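Local coordinates for coenzyme F420-dependent N(5),N(10)-methenyltetrahydromethanopterin reductase-related protein (Desulfurobacterium thermolithotrophum DSM 11699, PDB 6HUZ) that binds the iron-guanylylpyridinol cofactor and uses tetrahydrofolate derivatives as substrates, as a bacterial paralog of [Fe]-hydrogenase, at residues 261-264 against 265-268; 60-63 against 64-68. One frame throughout, in Å; residues are numbered along the deposited sequence.

Contacts 1 and 2 are both local, formed between neighbouring turns of the chain, but they lie on opposite sides of its centre, their nearest atoms about 44 Å apart. Contact 1 is partly buried: at 261-268 one helix ends and another begins, against the second subunit. Contact 2 is a surface contact on the last turns of helix 58-66, in a beta-alpha-beta unit of the six-stranded parallel sheet. Their chemistry follows their place. In 261-268 an asparagine cap and apolar packing around a methionine hold the turn; in 60-68 two lysine or arginine to carboxylate salt bridges run along the helix, and a glycine with positive phi follows the last turn in a Schellman motif.

Contact 1: 261-264 against 265-268; sequences LLNV and DAMK
D265 is tied to N263 through a water that donates to both, reaching N263 OD1 at 3.3 Å and D265 OD2 at 3.1 Å. Through its other oxygen the carboxylate makes a long salt bridge within the same turn, D265 OD1 to K268 NZ at 3.7 Å. A266 supplies the capping bond: its N gives a hydrogen to N263 OD1 at 3.0 Å, with an N-H...O angle of 157°. The donor stands well above the plane of the amide, 55° out of it, and so does not sit on a lone pair. N263 can present this oxygen because its CG lies anti to the backbone N (chi1 -168°), bringing the amide back over the first turn. A leucine here would probably leave A266 N without its capping acceptor and the water without one of its partners, loosening the start of the helix. M267 follows, its N bonded to N263 O at 2.9 Å. Its side chain turns back to the preceding helix, where the M267 and L262 side chains cross at a slant, SD meeting L262 CD1 at 4.0 Å, while CE, at the bent end, lies beside V264. F214 of the second subunit also packs on M267, and V202 of that subunit on L262, so this apolar pair forms part of the dimer interface. K268 completes the turn, its N bonded to V264 O at 2.8 Å, and K268 O in turn accepts from Q272. The M267 side chain is about 9 Å from a bound methenyltetrahydrofolate. The arrangement is an asparagine N-cap at a break between two helices: N263, with positive phi, is both the first residue beyond helix 232-262 and the N-cap of helix 264-271.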
# COMPACT_ATOMS: atom_id res chain seq x y z
N LEU A 261 -0.09 10.06 -12.36
CA LEU A 261 0.93 9.08 -12.75
C LEU A 261 0.43 7.65 -12.96
O LEU A 261 0.89 7.02 -13.89
CB LEU A 261 2.08 9.14 -11.76
CG LEU A 261 2.79 10.52 -11.75
CD1 LEU A 261 3.58 10.71 -10.47
CD2 LEU A 261 3.66 10.69 -12.99
N LEU A 262 -0.50 7.12 -12.14
CA LEU A 262 -0.94 5.74 -12.39
C LEU A 262 -1.81 5.60 -13.65
O LEU A 262 -1.74 4.56 -14.35
CB LEU A 262 -1.71 5.17 -11.18
CG LEU A 262 -0.89 4.78 -9.98
CD1 LEU A 262 -1.80 4.31 -8.84
CD2 LEU A 262 0.09 3.66 -10.33
N ASN A 263 -2.62 6.63 -13.94
CA ASN A 263 -3.54 6.67 -15.09
C ASN A 263 -4.76 5.77 -14.79
O ASN A 263 -4.71 4.53 -14.90
CB ASN A 263 -2.86 6.33 -16.44
CG ASN A 263 -3.77 6.66 -17.62
OD1 ASN A 263 -4.98 6.42 -17.58
ND2 ASN A 263 -3.23 7.20 -18.71
N VAL A 264 -5.87 6.41 -14.42
CA VAL A 264 -7.12 5.70 -14.08
C VAL A 264 -7.61 4.86 -15.29
O VAL A 264 -8.02 3.71 -15.14
CB VAL A 264 -8.18 6.74 -13.63
CG1 VAL A 264 -9.58 6.13 -13.59
CG2 VAL A 264 -7.83 7.32 -12.26
N ASP A 265 -7.59 5.45 -16.46
CA ASP A 265 -8.04 4.75 -17.68
C ASP A 265 -7.23 3.47 -17.88
O ASP A 265 -7.81 2.44 -18.23
CB ASP A 265 -7.90 5.65 -18.91
CG ASP A 265 -8.94 6.75 -18.90
OD1 ASP A 265 -9.99 6.57 -18.24
OD2 ASP A 265 -8.70 7.80 -19.55
N ALA A 266 -5.92 3.54 -17.68
CA ALA A 266 -5.03 2.39 -17.84
C ALA A 266 -5.34 1.36 -16.79
O ALA A 266 -5.41 0.18 -17.10
CB ALA A 266 -3.57 2.82 -17.71
N MET A 267 -5.52 1.78 -15.52
CA MET A 267 -5.81 0.84 -14.48
C MET A 267 -7.13 0.15 -14.79
O MET A 267 -7.22 -1.05 -14.70
CB MET A 267 -5.92 1.57 -13.15
CG MET A 267 -4.58 2.03 -12.64
SD MET A 267 -4.69 2.48 -10.89
CE MET A 267 -5.65 3.96 -10.99
N LYS A 268 -8.15 0.91 -15.17
CA LYS A 268 -9.45 0.30 -15.47
C LYS A 268 -9.37 -0.74 -16.60
O LYS A 268 -9.99 -1.79 -16.51
CB LYS A 268 -10.41 1.40 -15.86
CG LYS A 268 -11.82 0.96 -16.21
CD LYS A 268 -12.66 2.15 -16.74
CE LYS A 268 -12.22 3.53 -16.26
NZ LYS A 268 -12.88 4.60 -17.06
O HOH W 1 -6.38 9.34 -18.13

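Contact 2: 60-63 against 64-68; sequences IRKK and VEDAG
R61 and E65, one helical turn apart, meet in a salt bridge: R61 NE donates to E65 OE1 at 3.0 Å with a nearly straight N-H...O angle of 172°. The oxygen lies at the edge of the guanidinium, close to its plane, whereas the guanidinium comes to it from above the carboxylate plane; the two flat groups are turned 66° against each other. Only NE makes this hydrogen bond, so the pair is joined by one bond and not by a two-pronged grip. A second bridge, one residue on and at another part of the helix surface, joins K62 and D66. K62 NZ bonds D66 OD2 at 3.2 Å, on the syn lone pair of that oxygen, and the bend at the last torsion of the lysine (chi4 -71°) swings the ammonium back to it. The aliphatic part of K62 takes part too, with CG 3.5 Å from D66 OD2. Beneath both bridges runs the ladder of backbone bonds, V64 N to I60 O, E65 N to R61 O at 2.9 Å and D66 N to K62 O at 2.8 Å, which sets the four-residue spacing. Further out, D54 takes R61 NH2 in a salt bridge, so the guanidinium is held by two carboxylates, and L71 of strand 70-72 packs on R61, V64 and E65. V64, the buried residue here, also faces V37 of helix 32-41. Past the last turn, G68 forms a Schellman motif, its N bonded to E65 O at 2.9 Å; a side chain there would run against A67 O. Each cation sits four residues before its carboxylate, and K62 and D66 are exposed, so solvent is likely to screen that bridge more than the one of R61; R61, with a second carboxylate partner in D54, is probably more restricted in its movement than K62.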
# COMPACT_ATOMS: atom_id res chain seq x y z
N ILE A 60 -24.90 17.26 31.52
CA ILE A 60 -23.89 16.32 31.06
C ILE A 60 -22.81 16.20 32.13
O ILE A 60 -22.37 15.09 32.43
CB ILE A 60 -23.34 16.76 29.70
CG1 ILE A 60 -24.40 16.52 28.62
CG2 ILE A 60 -22.05 16.01 29.36
CD1 ILE A 60 -24.19 17.31 27.33
N ARG A 61 -22.40 17.32 32.71
CA ARG A 61 -21.38 17.30 33.76
C ARG A 61 -21.86 16.46 34.95
O ARG A 61 -21.11 15.61 35.46
CB ARG A 61 -21.05 18.73 34.21
CG ARG A 61 -19.83 18.83 35.11
CD ARG A 61 -19.64 20.22 35.70
NE ARG A 61 -18.59 20.19 36.72
CZ ARG A 61 -17.67 21.14 36.90
NH1 ARG A 61 -16.76 21.02 37.86
NH2 ARG A 61 -17.67 22.23 36.14
N LYS A 62 -23.13 16.67 35.38
CA LYS A 62 -23.73 15.95 36.51
C LYS A 62 -23.75 14.45 36.24
O LYS A 62 -23.51 13.66 37.16
CB LYS A 62 -25.17 16.44 36.76
CG LYS A 62 -25.98 15.51 37.68
CD LYS A 62 -27.24 16.18 38.21
CE LYS A 62 -27.82 15.47 39.42
NZ LYS A 62 -28.42 14.16 39.05
N LYS A 63 -24.06 14.05 35.00
CA LYS A 63 -24.10 12.63 34.61
C LYS A 63 -22.71 12.00 34.78
O LYS A 63 -22.58 10.87 35.26
CB LYS A 63 -24.61 12.52 33.16
CG LYS A 63 -24.73 11.10 32.63
CD LYS A 63 -25.20 11.08 31.18
CE LYS A 63 -25.28 9.68 30.63
NZ LYS A 63 -25.73 9.66 29.21
N VAL A 64 -21.66 12.74 34.40
CA VAL A 64 -20.28 12.28 34.51
C VAL A 64 -19.88 12.17 35.99
O VAL A 64 -19.36 11.13 36.39
CB VAL A 64 -19.29 13.19 33.74
CG1 VAL A 64 -17.85 12.90 34.16
CG2 VAL A 64 -19.45 13.00 32.22
N GLU A 65 -20.13 13.24 36.78
CA GLU A 65 -19.79 13.25 38.21
C GLU A 65 -20.54 12.16 38.98
O GLU A 65 -19.95 11.53 39.86
CB GLU A 65 -20.07 14.62 38.82
CG GLU A 65 -19.05 15.66 38.41
CD GLU A 65 -19.40 17.09 38.78
OE1 GLU A 65 -18.50 17.95 38.78
OE2 GLU A 65 -20.59 17.35 39.08
N ASP A 66 -21.82 11.91 38.63
CA ASP A 66 -22.63 10.87 39.30
C ASP A 66 -22.02 9.47 39.18
O ASP A 66 -22.25 8.64 40.05
CB ASP A 66 -24.05 10.83 38.72
CG ASP A 66 -24.96 11.96 39.15
OD1 ASP A 66 -24.63 12.66 40.15
OD2 ASP A 66 -26.01 12.15 38.50
N ALA A 67 -21.26 9.21 38.10
CA ALA A 67 -20.63 7.91 37.90
C ALA A 67 -19.41 7.73 38.80
O ALA A 67 -18.89 6.63 38.89
CB ALA A 67 -20.23 7.74 36.43
N GLY A 68 -18.96 8.80 39.46
CA GLY A 68 -17.80 8.76 40.34
C GLY A 68 -16.56 9.46 39.79
O GLY A 68 -15.52 9.48 40.47